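Local atomic coordinates of histidine kinase (Paraburkholderia phymatum, PDB entry 6NB0), a protein that probably transfers phosphate from ATP to a protein histidine, as a sensor kinase of a phosphorelay. Residues Gly144-Gly149 with Leu183-Val188. Sequence-based numbering, arbitrary orientation.
Sequences GDVREG and LVTFAV
The hydroxyl oxygen OG1 of T185 is held within its own helix, by a hydrogen bond with the carbonyl O of W181 one turn earlier, and across the contact OG1 lies against both methyls of V146, 3.4 Å from CG2 and 3.7 Å from CG1. This is helix-to-helix packing in the catalytic-type domain of a histidine kinase, whose alpha/beta sandwich is consistent with the Bergerat fold, the family's usual ATP-binding module; helices 135-154 and 173-189 lie side by side against one face of the mixed sheet. The axes of 144-149 and 183-188 run in the same general direction, crossing at -33° with a closest approach of 9.8 Å, and V146 and T185 mark the register with CA atoms 6.1 Å apart. No hydrogen bond joins the two segments, so their direct association rests on van der Waals contact.

V146 is the one residue of 144-149 that reaches across. It splits its branches among three residues of 183-188 that lie along one side of that helix. CG1 anti to the backbone N (chi1 178°) brings that methyl against both V184 and V188, and near the T185 hydroxyl as well, while CG2, set beside the backbone N, approaches the same hydroxyl and also passes 4.0 Å from CB of V184. The side chains of V146 and V184 meet at an oblique angle, their CG1 methyls 3.8 Å apart, a separation expected of closely packed apolar groups. All four touching residues are buried. L158 of strand 157-161, outermost of the mixed sheet within this chain, touches V146, V184 and V188 alike, so both helices pack on the same strand, and V184 also rests on V212 of strand 207-214. One turn beyond V184, V188 adds a single methyl to the interface: its CG2 lies 3.9 Å from CG1 of V146.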
ATOM      1  N   GLY A 144      14.447 -14.096  10.043  1.00 29.29           N
ATOM      2  CA  GLY A 144      13.354 -14.881  10.589  1.00 30.35           C
ATOM      3  C   GLY A 144      12.042 -14.654   9.854  1.00 29.44           C
ATOM      4  O   GLY A 144      11.334 -15.609   9.535  1.00 27.09           O
ATOM      5  N   ASP A 145      11.709 -13.388   9.565  1.00 26.20           N
ATOM      6  CA  ASP A 145      10.454 -13.076   8.880  1.00 28.92           C
ATOM      7  C   ASP A 145      10.411 -13.642   7.458  1.00 27.92           C
ATOM      8  O   ASP A 145       9.371 -14.146   7.022  1.00 26.06           O
ATOM      9  CB  ASP A 145      10.236 -11.562   8.839  1.00 22.99           C
ATOM     10  CG  ASP A 145       9.810 -10.970  10.199  1.00 28.34           C
ATOM     11  OD1 ASP A 145       9.481 -11.730  11.149  1.00 28.50           O
ATOM     12  OD2 ASP A 145       9.727  -9.719  10.291  1.00 34.51           O
ATOM     13  N   VAL A 146      11.504 -13.535   6.705  1.00 26.69           N
ATOM     14  CA  VAL A 146      11.490 -14.036   5.334  1.00 23.65           C
ATOM     15  C   VAL A 146      11.530 -15.561   5.314  1.00 24.43           C
ATOM     16  O   VAL A 146      10.915 -16.206   4.446  1.00 30.14           O
ATOM     17  CB  VAL A 146      12.649 -13.411   4.531  1.00 26.52           C
ATOM     18  CG1 VAL A 146      12.678 -13.962   3.086  1.00 19.76           C
ATOM     19  CG2 VAL A 146      12.511 -11.865   4.504  1.00 26.24           C
ATOM     20  N   ARG A 147      12.234 -16.166   6.266  1.00 24.65           N
ATOM     21  CA  ARG A 147      12.216 -17.609   6.375  1.00 27.55           C
ATOM     22  C   ARG A 147      10.786 -18.118   6.548  1.00 31.94           C
ATOM     23  O   ARG A 147      10.334 -19.006   5.812  1.00 31.78           O
ATOM     24  CB  ARG A 147      13.108 -18.016   7.550  1.00 27.69           C
ATOM     25  CG  ARG A 147      13.337 -19.486   7.759  1.00 50.18           C
ATOM     26  CD  ARG A 147      14.446 -19.659   8.829  1.00 59.59           C
ATOM     27  NE  ARG A 147      15.808 -19.511   8.293  1.00 63.07           N
ATOM     28  CZ  ARG A 147      16.828 -18.964   8.953  1.00 60.93           C
ATOM     29  NH1 ARG A 147      16.646 -18.475  10.174  1.00 67.64           N
ATOM     30  NH2 ARG A 147      18.036 -18.899   8.396  1.00 52.79           N
ATOM     31  N   GLU A 148      10.038 -17.533   7.497  1.00 32.13           N
ATOM     32  CA  GLU A 148       8.686 -18.027   7.740  0.50 30.90           C
ATOM     33  C   GLU A 148       7.729 -17.603   6.630  1.00 29.79           C
ATOM     34  O   GLU A 148       6.791 -18.348   6.314  1.00 32.30           O
ATOM     35  CB  GLU A 148       8.175 -17.545   9.106  0.50 34.69           C
ATOM     36  CG  GLU A 148       7.004 -18.368   9.675  0.50 39.49           C
ATOM     37  CD  GLU A 148       5.660 -17.990   9.072  0.50 48.48           C
ATOM     38  OE1 GLU A 148       5.550 -16.869   8.524  0.50 51.46           O
ATOM     39  OE2 GLU A 148       4.717 -18.812   9.136  0.50 43.44           O
ATOM     40  N   GLY A 149       7.953 -16.442   6.023  1.00 29.49           N
ATOM     41  CA  GLY A 149       7.041 -15.935   5.012  1.00 27.48           C
ATOM     42  C   GLY A 149       7.190 -16.629   3.671  1.00 29.70           C
ATOM     43  O   GLY A 149       6.184 -16.880   3.012  1.00 28.90           O
ATOM     44  N   LEU A 183      14.352  -6.587   0.309  1.00 26.01           N
ATOM     45  CA  LEU A 183      15.648  -6.938  -0.269  1.00 25.72           C
ATOM     46  C   LEU A 183      15.847  -8.453  -0.279  1.00 29.77           C
ATOM     47  O   LEU A 183      16.237  -9.036  -1.300  1.00 27.36           O
ATOM     48  CB  LEU A 183      16.750  -6.246   0.542  1.00 32.26           C
ATOM     49  CG  LEU A 183      18.076  -5.869  -0.103  1.00 43.23           C
ATOM     50  CD1 LEU A 183      17.844  -4.705  -1.068  1.00 33.35           C
ATOM     51  CD2 LEU A 183      19.100  -5.511   0.984  1.00 42.37           C
ATOM     52  N   VAL A 184      15.574  -9.112   0.859  1.00 25.36           N
ATOM     53  CA  VAL A 184      15.739 -10.569   0.930  1.00 27.57           C
ATOM     54  C   VAL A 184      14.594 -11.296   0.218  1.00 28.13           C
ATOM     55  O   VAL A 184      14.819 -12.282  -0.496  1.00 25.41           O
ATOM     56  CB  VAL A 184      15.860 -11.033   2.401  1.00 24.87           C
ATOM     57  CG1 VAL A 184      16.108 -12.559   2.464  1.00 24.84           C
ATOM     58  CG2 VAL A 184      17.020 -10.267   3.133  1.00 24.33           C
ATOM     59  N   THR A 185      13.354 -10.859   0.439  1.00 24.65           N
ATOM     60  CA  THR A 185      12.202 -11.543  -0.165  1.00 22.90           C
ATOM     61  C   THR A 185      12.287 -11.534  -1.693  1.00 23.64           C
ATOM     62  O   THR A 185      11.952 -12.531  -2.352  1.00 26.12           O
ATOM     63  CB  THR A 185      10.912 -10.870   0.310  1.00 23.39           C
ATOM     64  OG1 THR A 185      10.779 -11.063   1.727  1.00 24.06           O
ATOM     65  CG2 THR A 185       9.682 -11.464  -0.378  1.00 25.92           C
ATOM     66  N   PHE A 186      12.713 -10.416  -2.275  1.00 24.61           N
ATOM     67  CA  PHE A 186      12.850 -10.364  -3.734  1.00 26.81           C
ATOM     68  C   PHE A 186      13.811 -11.441  -4.228  1.00 23.48           C
ATOM     69  O   PHE A 186      13.541 -12.142  -5.219  1.00 24.21           O
ATOM     70  CB  PHE A 186      13.329  -8.968  -4.162  1.00 25.48           C
ATOM     71  CG  PHE A 186      13.495  -8.831  -5.666  1.00 25.00           C
ATOM     72  CD1 PHE A 186      14.679  -9.159  -6.278  1.00 25.31           C
ATOM     73  CD2 PHE A 186      12.426  -8.409  -6.448  1.00 27.45           C
ATOM     74  CE1 PHE A 186      14.816  -9.073  -7.675  1.00 27.99           C
ATOM     75  CE2 PHE A 186      12.541  -8.311  -7.831  1.00 32.45           C
ATOM     76  CZ  PHE A 186      13.737  -8.631  -8.443  1.00 28.43           C
ATOM     77  N   ALA A 187      14.968 -11.558  -3.566  1.00 23.95           N
ATOM     78  CA  ALA A 187      15.951 -12.557  -3.976  1.00 26.63           C
ATOM     79  C   ALA A 187      15.374 -13.955  -3.841  1.00 29.20           C
ATOM     80  O   ALA A 187      15.547 -14.794  -4.737  1.00 28.20           O
ATOM     81  CB  ALA A 187      17.230 -12.404  -3.139  1.00 24.14           C
ATOM     82  N   VAL A 188      14.624 -14.200  -2.752  1.00 25.72           N
ATOM     83  CA  VAL A 188      13.980 -15.500  -2.557  1.00 23.14           C
ATOM     84  C   VAL A 188      12.986 -15.770  -3.683  1.00 24.31           C
ATOM     85  O   VAL A 188      12.951 -16.871  -4.247  1.00 26.25           O
ATOM     86  CB  VAL A 188      13.302 -15.562  -1.174  1.00 26.25           C
ATOM     87  CG1 VAL A 188      12.432 -16.827  -1.063  1.00 26.83           C
ATOM     88  CG2 VAL A 188      14.389 -15.550  -0.074  1.00 23.75           C
TER